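Local coordinates for protein cellulose 1,4-beta-cellobiosidase (Thermobifida fusca, PDB 4JJJ) that probably hydrolyses cellulose as a cellobiohydrolase, releasing cellobiose, this chain being its family 48 glycoside hydrolase catalytic domain, at residues 365-379 / 393-405. The protein carries 1 engineered substitution. Numbering follows the deposited sequence. Where two conformers were deposited one is given.
Sequences WLQSAEGGIAGGATN and SQFYGMYYDWQPV
In one of its two conformers, Ser393 sets its OG in the plane of the Trp365 indole, at the ring edge and 3.5 Å from CZ2; this hydroxyl is hydrogen-bonded to Pro475 O, and Trp365 NE1 to Asp476 O, so one loop holds both polar groups. Phe395 comes over an indole face: its CB stands 3.4 Å from the centroid of the six-membered ring, almost on the normal, a CH-pi contact. The phenyl ring itself lies nearly parallel to the indole (26°) but slid aside, with little overlap. At the type I' turn from Phe395 to Met398, a water donates to both Gly397 O and Asn379 OD1, bridging the segments. Met398 lays CB 3.4 Å from Thr378 O, and its SD lies against Asn379 CB. Tyr399 pairs with Thr378 through two backbone hydrogen bonds, N to O and O to N. Tyr400, its CG anti to the backbone N (chi1 171°), reaches back across the 365-379 segment: CB meets Trp365 CH2, the ring edge faces the indole in an offset edge-to-face pair (planes at 88°), CE1 touches Leu366 CD2, and OH ends 3.4 Å from Ala374 CB. With an alanine at Trp365, a gap would probably open against Phe395 CB and Tyr400, and Asp476 O would lose its indole donor. Asp401 N donates to Gly376 O at 2.9 Å, nearly straight at hydrogen, although the donor sits well above the carbonyl plane of Gly376; Asp401 OD1 accepts from Gln403 N in an Asx turn. Pro404 then folds back, CG 3.6 Å from Gly375 C, over Gly375, where a CB would run into Asp401 O, Trp402 O and Pro404 CD. The hairpin 394-401 thus joins strand 376-378, itself flanked by strand 321-323, in a small four-stranded antiparallel sheet, an addition to the helical (alpha/alpha)6 barrel of family 48 glycoside hydrolases.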
loop_
_atom_site.group_PDB
_atom_site.type_symbol
_atom_site.label_atom_id
_atom_site.label_comp_id
_atom_site.label_asym_id
_atom_site.label_seq_id
_atom_site.Cartn_x
_atom_site.Cartn_y
_atom_site.Cartn_z
ATOM N N TRP A 365 -8.521 18.310 7.380
ATOM C CA TRP A 365 -8.087 19.344 6.449
ATOM C C TRP A 365 -8.459 18.940 5.035
ATOM O O TRP A 365 -8.862 19.784 4.203
ATOM C CB TRP A 365 -6.606 19.551 6.563
ATOM C CG TRP A 365 -5.999 20.419 5.484
ATOM C CD1 TRP A 365 -6.285 21.714 5.216
ATOM C CD2 TRP A 365 -4.996 20.016 4.538
ATOM N NE1 TRP A 365 -5.544 22.148 4.146
ATOM C CE2 TRP A 365 -4.697 21.152 3.735
ATOM C CE3 TRP A 365 -4.291 18.836 4.330
ATOM C CZ2 TRP A 365 -3.797 21.107 2.704
ATOM C CZ3 TRP A 365 -3.403 18.780 3.255
ATOM C CH2 TRP A 365 -3.115 19.893 2.486
ATOM N N LEU A 366 -8.415 17.625 4.724
ATOM C CA LEU A 366 -8.672 17.161 3.349
ATOM C C LEU A 366 -10.139 16.938 3.074
ATOM O O LEU A 366 -10.496 16.448 1.962
ATOM C CB LEU A 366 -7.930 15.831 3.098
ATOM C CG LEU A 366 -6.405 16.012 3.039
ATOM C CD1 LEU A 366 -5.631 14.715 3.175
ATOM C CD2 LEU A 366 -5.993 16.686 1.743
ATOM N N GLN A 367 -11.032 17.127 4.046
ATOM C CA GLN A 367 -12.403 16.808 3.820
ATOM C C GLN A 367 -13.115 17.861 2.935
ATOM O O GLN A 367 -13.252 19.035 3.291
ATOM C CB GLN A 367 -13.190 16.595 5.146
ATOM C CG GLN A 367 -14.595 16.107 4.927
ATOM C CD GLN A 367 -15.173 15.443 6.149
ATOM O OE1 GLN A 367 -15.054 15.967 7.266
ATOM N NE2 GLN A 367 -15.732 14.297 5.960
ATOM N N SER A 368 -13.537 17.410 1.792
ATOM C CA SER A 368 -14.186 18.242 0.744
ATOM C C SER A 368 -15.518 18.773 1.229
ATOM O O SER A 368 -16.176 18.266 2.187
ATOM C CB SER A 368 -14.365 17.435 -0.539
ATOM O OG SER A 368 -15.296 16.348 -0.301
ATOM N N ALA A 369 -16.027 19.735 0.446
ATOM C CA ALA A 369 -17.394 20.275 0.630
ATOM C C ALA A 369 -18.399 19.132 0.683
ATOM O O ALA A 369 -19.361 19.121 1.477
ATOM C CB ALA A 369 -17.739 21.202 -0.480
ATOM N N GLU A 370 -18.303 18.157 -0.225
ATOM C CA GLU A 370 -19.268 17.079 -0.357
ATOM C C GLU A 370 -19.084 16.034 0.726
ATOM O O GLU A 370 -20.054 15.375 1.104
ATOM C CB GLU A 370 -19.163 16.459 -1.752
ATOM C CG GLU A 370 -19.880 17.234 -2.816
ATOM C CD GLU A 370 -19.037 18.350 -3.381
ATOM O OE1 GLU A 370 -17.788 18.299 -3.255
ATOM O OE2 GLU A 370 -19.657 19.375 -3.885
ATOM N N GLY A 371 -17.855 15.807 1.196
ATOM C CA GLY A 371 -17.553 14.900 2.320
ATOM C C GLY A 371 -16.445 13.906 2.091
ATOM O O GLY A 371 -15.834 13.448 3.017
ATOM N N GLY A 372 -16.168 13.575 0.828
ATOM C CA GLY A 372 -15.024 12.745 0.512
ATOM C C GLY A 372 -13.715 13.395 0.900
ATOM O O GLY A 372 -13.581 14.620 0.928
ATOM N N ILE A 373 -12.711 12.593 1.158
ATOM C CA ILE A 373 -11.370 12.985 1.626
ATOM C C ILE A 373 -10.384 13.145 0.488
ATOM O O ILE A 373 -10.072 12.176 -0.243
ATOM C CB ILE A 373 -10.832 12.073 2.709
ATOM C CG1 ILE A 373 -11.928 11.696 3.764
ATOM C CG2 ILE A 373 -9.570 12.629 3.339
ATOM C CD1 ILE A 373 -12.560 12.830 4.542
ATOM N N ALA A 374 -9.930 14.370 0.312
ATOM C CA ALA A 374 -9.005 14.692 -0.819
ATOM C C ALA A 374 -7.627 14.126 -0.606
ATOM O O ALA A 374 -7.316 13.498 0.436
ATOM C CB ALA A 374 -8.944 16.170 -1.017
ATOM N N GLY A 375 -6.742 14.337 -1.581
ATOM C CA GLY A 375 -5.596 13.452 -1.744
ATOM C C GLY A 375 -4.581 13.437 -0.645
ATOM O O GLY A 375 -4.282 12.389 -0.058
ATOM N N GLY A 376 -3.927 14.565 -0.408
ATOM C CA GLY A 376 -2.841 14.611 0.551
ATOM C C GLY A 376 -1.945 15.828 0.451
ATOM O O GLY A 376 -2.393 16.887 -0.036
ATOM N N ALA A 377 -0.721 15.681 0.823
ATOM C CA ALA A 377 0.196 16.795 0.764
ATOM C C ALA A 377 1.620 16.261 0.717
ATOM O O ALA A 377 1.964 15.141 1.067
ATOM C CB ALA A 377 0.069 17.649 2.037
ATOM N N THR A 378 2.512 17.125 0.218
ATOM C CA THR A 378 3.916 16.784 0.102
ATOM C C THR A 378 4.913 17.868 0.504
ATOM O O THR A 378 4.615 19.110 0.344
ATOM C CB THR A 378 4.284 16.376 -1.377
ATOM O OG1 THR A 378 5.644 15.936 -1.398
ATOM C CG2 THR A 378 4.089 17.493 -2.296
ATOM N N ASN A 379 6.022 17.417 1.082
ATOM C CA ASN A 379 7.151 18.353 1.393
ATOM C C ASN A 379 8.124 18.529 0.192
ATOM O O ASN A 379 9.140 19.211 0.307
ATOM C CB ASN A 379 7.962 17.862 2.610
ATOM C CG ASN A 379 8.837 18.959 3.200
ATOM O OD1 ASN A 379 8.340 19.998 3.508
ATOM N ND2 ASN A 379 10.051 18.684 3.410
ATOM N N SER A 393 -2.773 25.574 -1.421
ATOM C CA SER A 393 -3.047 25.243 -0.025
ATOM C C SER A 393 -1.888 24.545 0.692
ATOM O O SER A 393 -1.167 23.722 0.127
ATOM C CB SER A 393 -4.303 24.332 0.050
ATOM O OG SER A 393 -4.773 24.221 1.358
ATOM N N GLN A 394 -1.777 24.751 2.006
ATOM C CA GLN A 394 -0.727 24.121 2.796
ATOM C C GLN A 394 -1.268 23.445 4.062
ATOM O O GLN A 394 -2.343 23.816 4.598
ATOM C CB GLN A 394 0.340 25.099 3.160
ATOM C CG GLN A 394 1.146 25.547 1.960
ATOM C CD GLN A 394 2.253 26.483 2.372
ATOM O OE1 GLN A 394 1.957 27.627 2.664
ATOM N NE2 GLN A 394 3.466 26.024 2.460
ATOM N N PHE A 395 -0.500 22.498 4.534
ATOM C CA PHE A 395 -0.778 21.784 5.806
ATOM C C PHE A 395 0.625 21.653 6.425
ATOM O O PHE A 395 1.480 20.903 5.954
ATOM C CB PHE A 395 -1.405 20.431 5.533
ATOM C CG PHE A 395 -1.615 19.617 6.774
ATOM C CD1 PHE A 395 -2.694 19.779 7.515
ATOM C CD2 PHE A 395 -0.742 18.606 7.122
ATOM C CE1 PHE A 395 -2.936 18.998 8.668
ATOM C CE2 PHE A 395 -0.861 17.843 8.254
ATOM C CZ PHE A 395 -2.018 18.039 9.032
ATOM N N TYR A 396 0.862 22.335 7.553
ATOM C CA TYR A 396 2.125 22.308 8.241
ATOM C C TYR A 396 3.295 22.581 7.294
ATOM O O TYR A 396 4.338 21.914 7.335
ATOM C CB TYR A 396 2.282 21.039 9.107
ATOM C CG TYR A 396 1.430 20.942 10.323
ATOM C CD1 TYR A 396 1.970 21.242 11.534
ATOM C CD2 TYR A 396 0.096 20.609 10.276
ATOM C CE1 TYR A 396 1.187 21.221 12.655
ATOM C CE2 TYR A 396 -0.696 20.582 11.370
ATOM C CZ TYR A 396 -0.148 20.929 12.564
ATOM O OH TYR A 396 -0.931 20.806 13.703
ATOM N N GLY A 397 3.060 23.498 6.401
ATOM C CA GLY A 397 4.104 23.909 5.437
ATOM C C GLY A 397 4.296 22.998 4.221
ATOM O O GLY A 397 5.146 23.301 3.363
ATOM N N MET A 398 3.625 21.873 4.211
ATOM C CA MET A 398 3.545 21.008 3.037
ATOM C C MET A 398 2.448 21.453 2.100
ATOM O O MET A 398 1.549 22.235 2.488
ATOM C CB MET A 398 3.376 19.534 3.519
ATOM C CG MET A 398 4.516 19.049 4.271
ATOM S SD MET A 398 4.513 17.214 4.357
ATOM C CE MET A 398 2.998 17.044 5.316
ATOM N N TYR A 399 2.536 20.990 0.840
ATOM C CA TYR A 399 1.686 21.473 -0.174
ATOM C C TYR A 399 0.611 20.525 -0.557
ATOM O O TYR A 399 0.932 19.359 -0.858
ATOM C CB TYR A 399 2.523 21.818 -1.421
ATOM C CG TYR A 399 3.506 22.962 -1.099
ATOM C CD1 TYR A 399 3.052 24.238 -1.045
ATOM C CD2 TYR A 399 4.808 22.676 -0.783
ATOM C CE1 TYR A 399 3.921 25.275 -0.683
ATOM C CE2 TYR A 399 5.674 23.699 -0.428
ATOM C CZ TYR A 399 5.196 24.978 -0.407
ATOM O OH TYR A 399 6.025 26.051 -0.012
ATOM N N TYR A 400 -0.630 20.984 -0.687
ATOM C CA TYR A 400 -1.751 20.128 -1.107
ATOM C C TYR A 400 -1.499 19.487 -2.453
ATOM O O TYR A 400 -1.133 20.146 -3.415
ATOM C CB TYR A 400 -3.065 20.940 -1.155
ATOM C CG TYR A 400 -4.182 20.151 -1.780
ATOM C CD1 TYR A 400 -4.682 19.032 -1.133
ATOM C CD2 TYR A 400 -4.742 20.483 -2.973
ATOM C CE1 TYR A 400 -5.654 18.239 -1.681
ATOM C CE2 TYR A 400 -5.758 19.781 -3.523
ATOM C CZ TYR A 400 -6.240 18.584 -2.921
ATOM O OH TYR A 400 -7.255 17.800 -3.463
ATOM N N ASP A 401 -1.673 18.175 -2.550
ATOM C CA ASP A 401 -1.507 17.407 -3.767
ATOM C C ASP A 401 -2.769 16.545 -3.957
ATOM O O ASP A 401 -3.075 15.671 -3.182
ATOM C CB ASP A 401 -0.267 16.512 -3.806
ATOM C CG ASP A 401 0.110 16.056 -5.201
ATOM O OD1 ASP A 401 -0.794 15.979 -6.060
ATOM O OD2 ASP A 401 1.345 15.822 -5.394
ATOM N N TRP A 402 -3.541 16.925 -4.976
ATOM C CA TRP A 402 -4.785 16.219 -5.275
ATOM C C TRP A 402 -4.577 14.748 -5.803
ATOM O O TRP A 402 -5.482 13.967 -5.820
ATOM C CB TRP A 402 -5.588 16.907 -6.328
ATOM C CG TRP A 402 -5.043 17.033 -7.715
ATOM C CD1 TRP A 402 -4.113 17.895 -8.165
ATOM C CD2 TRP A 402 -5.376 16.158 -8.820
ATOM N NE1 TRP A 402 -3.871 17.663 -9.497
ATOM C CE2 TRP A 402 -4.687 16.637 -9.932
ATOM C CE3 TRP A 402 -6.261 15.109 -8.972
ATOM C CZ2 TRP A 402 -4.722 15.992 -11.174
ATOM C CZ3 TRP A 402 -6.368 14.500 -10.182
ATOM C CH2 TRP A 402 -5.567 14.939 -11.286
ATOM N N GLN A 403 -3.303 14.444 -6.112
ATOM C CA GLN A 403 -2.906 13.160 -6.684
ATOM C C GLN A 403 -1.520 12.745 -6.151
ATOM O O GLN A 403 -0.560 12.603 -6.850
ATOM C CB GLN A 403 -2.908 13.175 -8.230
ATOM C CG GLN A 403 -2.157 14.390 -8.820
ATOM C CD GLN A 403 -2.022 14.343 -10.308
ATOM O OE1 GLN A 403 -2.379 13.342 -11.004
ATOM N NE2 GLN A 403 -1.288 15.376 -10.827
ATOM N N PRO A 404 -1.409 12.542 -4.842
ATOM C CA PRO A 404 -0.059 12.221 -4.311
ATOM C C PRO A 404 0.634 11.077 -5.003
ATOM O O PRO A 404 0.027 10.035 -5.188
ATOM C CB PRO A 404 -0.375 11.872 -2.833
ATOM C CG PRO A 404 -1.653 12.577 -2.533
ATOM C CD PRO A 404 -2.452 12.449 -3.772
ATOM N N VAL A 405 1.877 11.287 -5.345
ATOM C CA VAL A 405 2.768 10.266 -5.829
ATOM C C VAL A 405 2.470 9.767 -7.231
ATOM O O VAL A 405 3.351 9.917 -8.090
ATOM C CB VAL A 405 3.019 9.113 -4.869
ATOM C CG1 VAL A 405 4.091 8.221 -5.403
ATOM C CG2 VAL A 405 3.398 9.653 -3.460
HETATM O O HOH W 1 7.258 22.062 1.970
#